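Local coordinates for protein aminotransferase, class III (Thermomicrobium roseum, PDB 6IO1) that is a thermostable (S)-enantioselective omega-transaminase that uses pyridoxal 5'-phosphate, probably carrying amino groups between amine donors and carbonyl acceptors, at residues A102-L107 with R336-L341; Y188-G193 with L381-R386. All coordinates share one frame; numbering follows the deposited sequence.

Both contacts join distant parts of one class III aminotransferase chain, on opposite sides of its centre, and their centres lie about 36 Å apart. Contact 1 is partly buried and joins helix 95-107 to helix 328-344 through leucine packing, with a salt bridge on its more exposed side. Contact 2 is buried, yet most of its chemistry is polar: one glutamate on strand 379-384 receives a tyrosine hydroxyl and an arginine from around helix 189-192. The two share no helix or strand. Charge therefore plays two parts. In contact 1 it borders a hydrocarbon core, whereas in contact 2 it forms the centre, within a cluster of further charged residues.

Contact 1 of 2, residues A102-L107 with R336-L341; sequences ARLAEL and RNLDIL
Leu338 of helix 328-344 and Leu104 and Leu107 of helix 95-107 make the closely packed side of this helix pair. The axes run roughly parallel, at 32°, but come no closer than 12.3 Å, so long side chains must fill the gap. Leu338 CD1 meets Leu107 CD1 at 4.0 Å and Leu104 CD2 at 4.2 Å. Leucine suits this place: Leu104 also packs on Phe115 and Phe117 of strand 112-118, and Leu338 on Phe266.

The other side is polar and partly exposed. With CG anti to its backbone N (chi1 -166°) and an extended chain, Arg103 reaches across the gap, and Leu338 CB lies 3.9 Å from its guanidinium plane, beneath the centre. Arg103 NH1 and NH2 both grip Asp339 OD1, each at 2.6 Å and both bent (135°), since they converge on one oxygen near the guanidinium plane. The NH2 bond arrives nearly in line with the C-O bond, the NH1 bond from above the carboxylate plane. Asp339 OD2 turns to Arg336 NH1 in a weak bond of 3.4 Å. The carboxylate thus lies between two arginines, expected to stabilise its charge, while Leu338 CB covers a guanidinium face where no N-H points.

Contact 2 of 2, residues Y188-G193 with L381-R386; sequences YKYRFG and LVEVVR
Glu383 projects from strand 379-384 toward Tyr188, Tyr190 and Arg191, which lie on or beside the one-turn helix 189-192. In this enzyme of the class III, fold type I aminotransferase family, the contact links the segment just after strand 181-184 of the large-domain sheet to strand 379-384 of the sheet that combines N- and C-terminal strands.

The charged interaction is a side-on grip. Arg191 NE and NH2 both bind Glu383 OE2, at 2.9 and 3.0 Å, and the oxygen lies near the guanidinium plane, with the two groups nearly coplanar (24° apart). Arginine suits the place because its long chain carries a flat group with donors along several edges: NH2 also bonds to Lys391 O. On the glutamate side, OE1 forms a salt bridge to Arg374 of the adjoining strand, so the buried carboxylate has positive partners at both oxygens and would probably be held ionised.

An uncharged donor, Tyr188 at the N-cap position, makes the second kind of bond. Its hydroxyl meets the glutamate tip to tip and donates to OE1 on the syn side, at 2.6 Å. OE1 lies at the ring edge, and the ring and carboxylate planes are 35° apart.

Packing contacts complete the interface. The ring edge of Tyr190 approaches the carboxylate, with CE2 3.5 Å from Glu383 OE2, and the two planes are steeply inclined, at 77°. The same CE2 sits over one face of the Arg191 guanidinium, offset toward its rim, while the ring makes a cation-pi contact with Lys391. A tyrosine suits the spot because its face can meet a cation while its C-H edge meets a carboxylate oxygen. Val385, short and branched, packs at the guanidinium edge without competing for the hydrogen bonds, its CG1 3.5 Å from Arg191 NH2.

Contact 1 of 2, residues A102-L107 with R336-L341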
ATOM      1  N   ALA B 102     -11.972 -10.221  14.509  1.00 14.87           N
ATOM      2  CA  ALA B 102     -13.081 -10.382  15.450  1.00 16.04           C
ATOM      3  C   ALA B 102     -13.223  -9.162  16.358  1.00 15.52           C
ATOM      4  O   ALA B 102     -14.340  -8.679  16.608  1.00 17.50           O
ATOM      5  CB  ALA B 102     -12.886 -11.652  16.278  1.00 17.04           C
ATOM      6  N   ARG B 103     -12.098  -8.647  16.859  1.00 13.76           N
ATOM      7  CA  ARG B 103     -12.142  -7.492  17.746  1.00 14.70           C
ATOM      8  C   ARG B 103     -12.703  -6.270  17.032  1.00 16.29           C
ATOM      9  O   ARG B 103     -13.486  -5.510  17.612  1.00 15.45           O
ATOM     10  CB  ARG B 103     -10.745  -7.204  18.288  1.00 16.15           C
ATOM     11  CG  ARG B 103     -10.718  -6.255  19.463  1.00 20.32           C
ATOM     12  CD  ARG B 103      -9.375  -6.320  20.155  1.00 22.04           C
ATOM     13  NE  ARG B 103      -9.369  -5.583  21.412  1.00 24.89           N
ATOM     14  CZ  ARG B 103      -8.276  -5.353  22.129  1.00 25.28           C
ATOM     15  NH1 ARG B 103      -7.098  -5.783  21.698  1.00 24.12           N
ATOM     16  NH2 ARG B 103      -8.354  -4.675  23.266  1.00 27.14           N
ATOM     17  N   LEU B 104     -12.303  -6.056  15.776  1.00 14.29           N
ATOM     18  CA  LEU B 104     -12.853  -4.951  15.001  1.00 14.77           C
ATOM     19  C   LEU B 104     -14.336  -5.146  14.726  1.00 15.47           C
ATOM     20  O   LEU B 104     -15.089  -4.167  14.682  1.00 15.06           O
ATOM     21  CB  LEU B 104     -12.084  -4.795  13.690  1.00 14.42           C
ATOM     22  CG  LEU B 104     -10.643  -4.295  13.813  1.00 12.83           C
ATOM     23  CD1 LEU B 104     -10.017  -4.136  12.438  1.00 13.81           C
ATOM     24  CD2 LEU B 104     -10.589  -2.990  14.590  1.00 15.41           C
ATOM     25  N   ALA B 105     -14.772  -6.394  14.528  1.00 15.22           N
ATOM     26  CA  ALA B 105     -16.201  -6.654  14.398  1.00 15.29           C
ATOM     27  C   ALA B 105     -16.945  -6.214  15.650  1.00 15.91           C
ATOM     28  O   ALA B 105     -18.055  -5.679  15.570  1.00 15.96           O
ATOM     29  CB  ALA B 105     -16.447  -8.135  14.117  1.00 15.29           C
ATOM     30  N   GLU B 106     -16.343  -6.435  16.821  1.00 17.41           N
ATOM     31  CA  GLU B 106     -16.962  -5.951  18.054  1.00 16.45           C
ATOM     32  C   GLU B 106     -16.947  -4.425  18.122  1.00 17.50           C
ATOM     33  O   GLU B 106     -17.964  -3.796  18.444  1.00 18.25           O
ATOM     34  CB  GLU B 106     -16.264  -6.543  19.278  1.00 18.05           C
ATOM     35  CG  GLU B 106     -16.753  -5.943  20.592  1.00 19.58           C
ATOM     36  CD  GLU B 106     -16.277  -6.712  21.809  1.00 24.29           C
ATOM     37  OE1 GLU B 106     -16.027  -6.077  22.856  1.00 28.02           O
ATOM     38  OE2 GLU B 106     -16.155  -7.950  21.720  1.00 27.92           O
ATOM     39  N   LEU B 107     -15.799  -3.811  17.822  1.00 15.81           N
ATOM     40  CA  LEU B 107     -15.637  -2.373  18.031  1.00 17.70           C
ATOM     41  C   LEU B 107     -16.443  -1.550  17.032  1.00 15.80           C
ATOM     42  O   LEU B 107     -17.009  -0.510  17.395  1.00 17.71           O
ATOM     43  CB  LEU B 107     -14.156  -2.001  17.966  1.00 17.37           C
ATOM     44  CG  LEU B 107     -13.321  -2.517  19.138  1.00 17.04           C
ATOM     45  CD1 LEU B 107     -11.854  -2.154  18.969  1.00 18.09           C
ATOM     46  CD2 LEU B 107     -13.860  -1.981  20.457  1.00 21.93           C
ATOM     47  N   ARG B 336      -2.220  -4.831  20.493  1.00 14.75           N
ATOM     48  CA  ARG B 336      -1.649  -4.176  21.671  1.00 16.10           C
ATOM     49  C   ARG B 336      -2.019  -2.693  21.720  1.00 15.01           C
ATOM     50  O   ARG B 336      -2.343  -2.151  22.790  1.00 16.05           O
ATOM     51  CB  ARG B 336      -0.132  -4.354  21.682  1.00 16.56           C
ATOM     52  CG  ARG B 336       0.483  -4.340  23.069  1.00 19.83           C
ATOM     53  CD  ARG B 336       0.124  -5.595  23.844  1.00 20.93           C
ATOM     54  NE  ARG B 336       0.584  -5.526  25.226  1.00 21.69           N
ATOM     55  CZ  ARG B 336      -0.112  -4.980  26.217  1.00 23.64           C
ATOM     56  NH1 ARG B 336      -1.318  -4.482  25.985  1.00 22.56           N
ATOM     57  NH2 ARG B 336       0.386  -4.957  27.446  1.00 26.82           N
ATOM     58  N   ASN B 337      -1.972  -2.023  20.566  1.00 13.59           N
ATOM     59  CA  ASN B 337      -2.344  -0.616  20.489  1.00 13.85           C
ATOM     60  C   ASN B 337      -3.796  -0.410  20.891  1.00 14.60           C
ATOM     61  O   ASN B 337      -4.125   0.565  21.571  1.00 15.34           O
ATOM     62  CB  ASN B 337      -2.092  -0.095  19.074  1.00 14.15           C
ATOM     63  CG  ASN B 337      -2.437   1.369  18.920  1.00 12.85           C
ATOM     64  OD1 ASN B 337      -1.791   2.234  19.507  1.00 15.48           O
ATOM     65  ND2 ASN B 337      -3.458   1.654  18.122  1.00 13.08           N
ATOM     66  N   LEU B 338      -4.682  -1.308  20.456  1.00 15.88           N
ATOM     67  CA  LEU B 338      -6.082  -1.233  20.856  1.00 16.41           C
ATOM     68  C   LEU B 338      -6.236  -1.472  22.351  1.00 17.17           C
ATOM     69  O   LEU B 338      -7.071  -0.835  23.002  1.00 18.65           O
ATOM     70  CB  LEU B 338      -6.910  -2.242  20.061  1.00 16.88           C
ATOM     71  CG  LEU B 338      -7.176  -1.864  18.604  1.00 15.90           C
ATOM     72  CD1 LEU B 338      -8.057  -2.903  17.928  1.00 18.09           C
ATOM     73  CD2 LEU B 338      -7.805  -0.484  18.522  1.00 16.05           C
ATOM     74  N   ASP B 339      -5.438  -2.385  22.913  1.00 17.73           N
ATOM     75  CA  ASP B 339      -5.455  -2.583  24.359  1.00 18.30           C
ATOM     76  C   ASP B 339      -5.172  -1.272  25.077  1.00 17.82           C
ATOM     77  O   ASP B 339      -5.912  -0.867  25.983  1.00 18.22           O
ATOM     78  CB  ASP B 339      -4.416  -3.630  24.768  1.00 18.07           C
ATOM     79  CG  ASP B 339      -4.769  -5.024  24.304  1.00 20.25           C
ATOM     80  OD1 ASP B 339      -5.932  -5.249  23.916  1.00 22.89           O
ATOM     81  OD2 ASP B 339      -3.879  -5.899  24.332  1.00 22.75           O
ATOM     82  N   ILE B 340      -4.117  -0.577  24.650  1.00 15.32           N
ATOM     83  CA  ILE B 340      -3.742   0.674  25.304  1.00 17.22           C
ATOM     84  C   ILE B 340      -4.796   1.753  25.062  1.00 17.75           C
ATOM     85  O   ILE B 340      -5.169   2.492  25.983  1.00 18.95           O
ATOM     86  CB  ILE B 340      -2.347   1.122  24.837  1.00 16.38           C
ATOM     87  CG1 ILE B 340      -1.297   0.104  25.284  1.00 17.10           C
ATOM     88  CG2 ILE B 340      -2.017   2.503  25.383  1.00 17.30           C
ATOM     89  CD1 ILE B 340       0.106   0.431  24.834  1.00 21.55           C
ATOM     90  N   LEU B 341      -5.287   1.864  23.826  1.00 16.63           N
ATOM     91  CA  LEU B 341      -6.253   2.905  23.483  1.00 18.47           C
ATOM     92  C   LEU B 341      -7.547   2.746  24.275  1.00 18.13           C
ATOM     93  O   LEU B 341      -8.085   3.723  24.811  1.00 20.36           O
ATOM     94  CB  LEU B 341      -6.531   2.872  21.979  1.00 17.45           C
ATOM     95  CG  LEU B 341      -7.215   4.074  21.321  1.00 17.77           C
ATOM     96  CD1 LEU B 341      -6.284   5.273  21.284  1.00 19.54           C
ATOM     97  CD2 LEU B 341      -7.679   3.715  19.917  1.00 20.39           C
TER

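Contact 2 of 2, residues Y188-G193 with L381-R386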
ATOM      1  N   TYR B 188     -18.179  23.194   3.155  1.00 26.41           N
ATOM      2  CA  TYR B 188     -17.205  24.156   3.672  1.00 28.06           C
ATOM      3  C   TYR B 188     -17.933  25.486   3.861  1.00 27.23           C
ATOM      4  O   TYR B 188     -17.977  26.326   2.963  1.00 25.75           O
ATOM      5  CB  TYR B 188     -16.037  24.240   2.692  1.00 27.93           C
ATOM      6  CG  TYR B 188     -14.901  25.177   3.029  1.00 26.14           C
ATOM      7  CD1 TYR B 188     -14.614  25.536   4.338  1.00 26.30           C
ATOM      8  CD2 TYR B 188     -14.091  25.682   2.019  1.00 27.52           C
ATOM      9  CE1 TYR B 188     -13.561  26.389   4.622  1.00 29.85           C
ATOM     10  CE2 TYR B 188     -13.042  26.529   2.297  1.00 28.01           C
ATOM     11  CZ  TYR B 188     -12.780  26.881   3.600  1.00 28.14           C
ATOM     12  OH  TYR B 188     -11.731  27.727   3.876  1.00 29.89           O
ATOM     13  N   LYS B 189     -18.501  25.674   5.057  1.00 28.22           N
ATOM     14  CA  LYS B 189     -19.390  26.808   5.305  1.00 27.91           C
ATOM     15  C   LYS B 189     -18.661  28.145   5.235  1.00 28.91           C
ATOM     16  O   LYS B 189     -19.240  29.145   4.795  1.00 27.41           O
ATOM     17  CB  LYS B 189     -20.069  26.651   6.665  1.00 29.72           C
ATOM     18  CG  LYS B 189     -21.312  27.503   6.835  1.00 30.92           C
ATOM     19  CD  LYS B 189     -21.861  27.391   8.247  1.00 35.95           C
ATOM     20  CE  LYS B 189     -23.224  28.045   8.355  1.00 35.99           C
ATOM     21  NZ  LYS B 189     -23.579  28.386   9.761  1.00 37.23           N
ATOM     22  N   TYR B 190     -17.403  28.189   5.681  1.00 30.09           N
ATOM     23  CA  TYR B 190     -16.691  29.461   5.792  1.00 28.99           C
ATOM     24  C   TYR B 190     -16.629  30.194   4.457  1.00 27.58           C
ATOM     25  O   TYR B 190     -16.720  31.427   4.414  1.00 28.80           O
ATOM     26  CB  TYR B 190     -15.283  29.223   6.337  1.00 29.02           C
ATOM     27  CG  TYR B 190     -14.426  30.464   6.438  1.00 29.92           C
ATOM     28  CD1 TYR B 190     -14.761  31.498   7.302  1.00 30.97           C
ATOM     29  CD2 TYR B 190     -13.273  30.596   5.675  1.00 30.35           C
ATOM     30  CE1 TYR B 190     -13.975  32.630   7.400  1.00 30.53           C
ATOM     31  CE2 TYR B 190     -12.482  31.725   5.764  1.00 30.22           C
ATOM     32  CZ  TYR B 190     -12.838  32.739   6.627  1.00 30.55           C
ATOM     33  OH  TYR B 190     -12.050  33.864   6.717  1.00 30.27           O
ATOM     34  N   ARG B 191     -16.472  29.458   3.357  1.00 27.16           N
ATOM     35  CA  ARG B 191     -16.384  30.070   2.040  1.00 30.00           C
ATOM     36  C   ARG B 191     -17.538  29.724   1.112  1.00 28.77           C
ATOM     37  O   ARG B 191     -17.772  30.462   0.151  1.00 30.42           O
ATOM     38  CB  ARG B 191     -15.066  29.672   1.359  1.00 29.98           C
ATOM     39  CG  ARG B 191     -13.834  30.112   2.129  1.00 31.42           C
ATOM     40  CD  ARG B 191     -12.563  29.921   1.320  1.00 32.88           C
ATOM     41  NE  ARG B 191     -11.407  30.499   1.997  1.00 32.83           N
ATOM     42  CZ  ARG B 191     -10.992  31.750   1.827  1.00 32.72           C
ATOM     43  NH1 ARG B 191     -11.625  32.552   0.982  1.00 30.65           N
ATOM     44  NH2 ARG B 191      -9.932  32.194   2.489  1.00 30.58           N
ATOM     45  N   PHE B 192     -18.261  28.632   1.365  1.00 27.33           N
ATOM     46  CA  PHE B 192     -19.329  28.199   0.474  1.00 28.75           C
ATOM     47  C   PHE B 192     -20.715  28.307   1.093  1.00 30.59           C
ATOM     48  O   PHE B 192     -21.706  28.088   0.386  1.00 30.08           O
ATOM     49  CB  PHE B 192     -19.092  26.747   0.019  1.00 29.42           C
ATOM     50  CG  PHE B 192     -17.765  26.518  -0.670  1.00 31.19           C
ATOM     51  CD1 PHE B 192     -17.018  27.575  -1.168  1.00 34.32           C
ATOM     52  CD2 PHE B 192     -17.268  25.233  -0.818  1.00 33.98           C
ATOM     53  CE1 PHE B 192     -15.803  27.358  -1.790  1.00 34.22           C
ATOM     54  CE2 PHE B 192     -16.054  25.009  -1.443  1.00 34.62           C
ATOM     55  CZ  PHE B 192     -15.322  26.074  -1.930  1.00 34.37           C
ATOM     56  N   GLY B 193     -20.815  28.631   2.380  1.00 30.08           N
ATOM     57  CA  GLY B 193     -22.099  28.761   3.042  1.00 32.12           C
ATOM     58  C   GLY B 193     -22.283  30.107   3.715  1.00 34.63           C
ATOM     59  O   GLY B 193     -22.916  30.198   4.771  1.00 32.58           O
ATOM     60  N   LEU B 381      -7.419  23.366  12.635  1.00 19.86           N
ATOM     61  CA  LEU B 381      -6.862  24.162  11.552  1.00 20.29           C
ATOM     62  C   LEU B 381      -7.053  25.645  11.837  1.00 21.37           C
ATOM     63  O   LEU B 381      -8.128  26.080  12.272  1.00 21.71           O
ATOM     64  CB  LEU B 381      -7.502  23.807  10.204  1.00 20.38           C
ATOM     65  CG  LEU B 381      -6.812  24.361   8.952  1.00 22.74           C
ATOM     66  CD1 LEU B 381      -6.871  23.355   7.825  1.00 21.01           C
ATOM     67  CD2 LEU B 381      -7.430  25.678   8.508  1.00 24.47           C
ATOM     68  N   VAL B 382      -5.991  26.405  11.587  1.00 19.40           N
ATOM     69  CA  VAL B 382      -5.987  27.862  11.593  1.00 21.96           C
ATOM     70  C   VAL B 382      -5.834  28.305  10.144  1.00 21.34           C
ATOM     71  O   VAL B 382      -4.760  28.134   9.550  1.00 23.14           O
ATOM     72  CB  VAL B 382      -4.854  28.424  12.463  1.00 20.32           C
ATOM     73  CG1 VAL B 382      -4.841  29.946  12.403  1.00 20.08           C
ATOM     74  CG2 VAL B 382      -4.981  27.933  13.897  1.00 22.51           C
ATOM     75  N   GLU B 383      -6.909  28.839   9.563  1.00 20.94           N
ATOM     76  CA  GLU B 383      -6.900  29.321   8.188  1.00 23.28           C
ATOM     77  C   GLU B 383      -6.402  30.760   8.166  1.00 23.30           C
ATOM     78  O   GLU B 383      -6.980  31.633   8.821  1.00 23.12           O
ATOM     79  CB  GLU B 383      -8.295  29.226   7.571  1.00 24.42           C
ATOM     80  CG  GLU B 383      -8.386  29.797   6.165  1.00 24.74           C
ATOM     81  CD  GLU B 383      -9.593  29.292   5.402  1.00 24.97           C
ATOM     82  OE1 GLU B 383     -10.244  28.337   5.876  1.00 24.90           O
ATOM     83  OE2 GLU B 383      -9.891  29.847   4.323  1.00 27.37           O
ATOM     84  N   VAL B 384      -5.333  31.003   7.412  1.00 24.60           N
ATOM     85  CA  VAL B 384      -4.680  32.305   7.359  1.00 23.52           C
ATOM     86  C   VAL B 384      -5.132  33.036   6.103  1.00 21.93           C
ATOM     87  O   VAL B 384      -5.167  32.455   5.012  1.00 21.25           O
ATOM     88  CB  VAL B 384      -3.150  32.155   7.393  1.00 22.75           C
ATOM     89  CG1 VAL B 384      -2.472  33.486   7.108  1.00 27.05           C
ATOM     90  CG2 VAL B 384      -2.705  31.602   8.738  1.00 21.97           C
ATOM     91  N   VAL B 385      -5.485  34.313   6.262  1.00 21.57           N
ATOM     92  CA  VAL B 385      -5.934  35.165   5.172  1.00 24.52           C
ATOM     93  C   VAL B 385      -5.206  36.497   5.286  1.00 26.25           C
ATOM     94  O   VAL B 385      -4.740  36.886   6.358  1.00 26.21           O
ATOM     95  CB  VAL B 385      -7.463  35.390   5.180  1.00 26.90           C
ATOM     96  CG1 VAL B 385      -8.199  34.091   4.888  1.00 25.43           C
ATOM     97  CG2 VAL B 385      -7.906  35.980   6.510  1.00 26.02           C
ATOM     98  N   ARG B 386      -5.091  37.191   4.154  1.00 28.09           N
ATOM     99  CA  ARG B 386      -4.470  38.511   4.177  1.00 29.93           C
ATOM    100  C   ARG B 386      -5.322  39.501   4.962  1.00 29.79           C
ATOM    101  O   ARG B 386      -4.791  40.372   5.660  1.00 31.97           O
ATOM    102  CB  ARG B 386      -4.245  39.014   2.751  1.00 33.13           C
ATOM    103  CG  ARG B 386      -3.444  38.066   1.873  1.00 34.20           C
ATOM    104  CD  ARG B 386      -3.014  38.742   0.580  1.00 37.77           C
ATOM    105  NE  ARG B 386      -1.866  39.625   0.757  1.00 41.54           N
ATOM    106  CZ  ARG B 386      -1.348  40.381  -0.208  1.00 48.16           C
ATOM    107  NH1 ARG B 386      -1.878  40.369  -1.423  1.00 47.81           N
ATOM    108  NH2 ARG B 386      -0.299  41.150   0.044  1.00 53.56           N
TER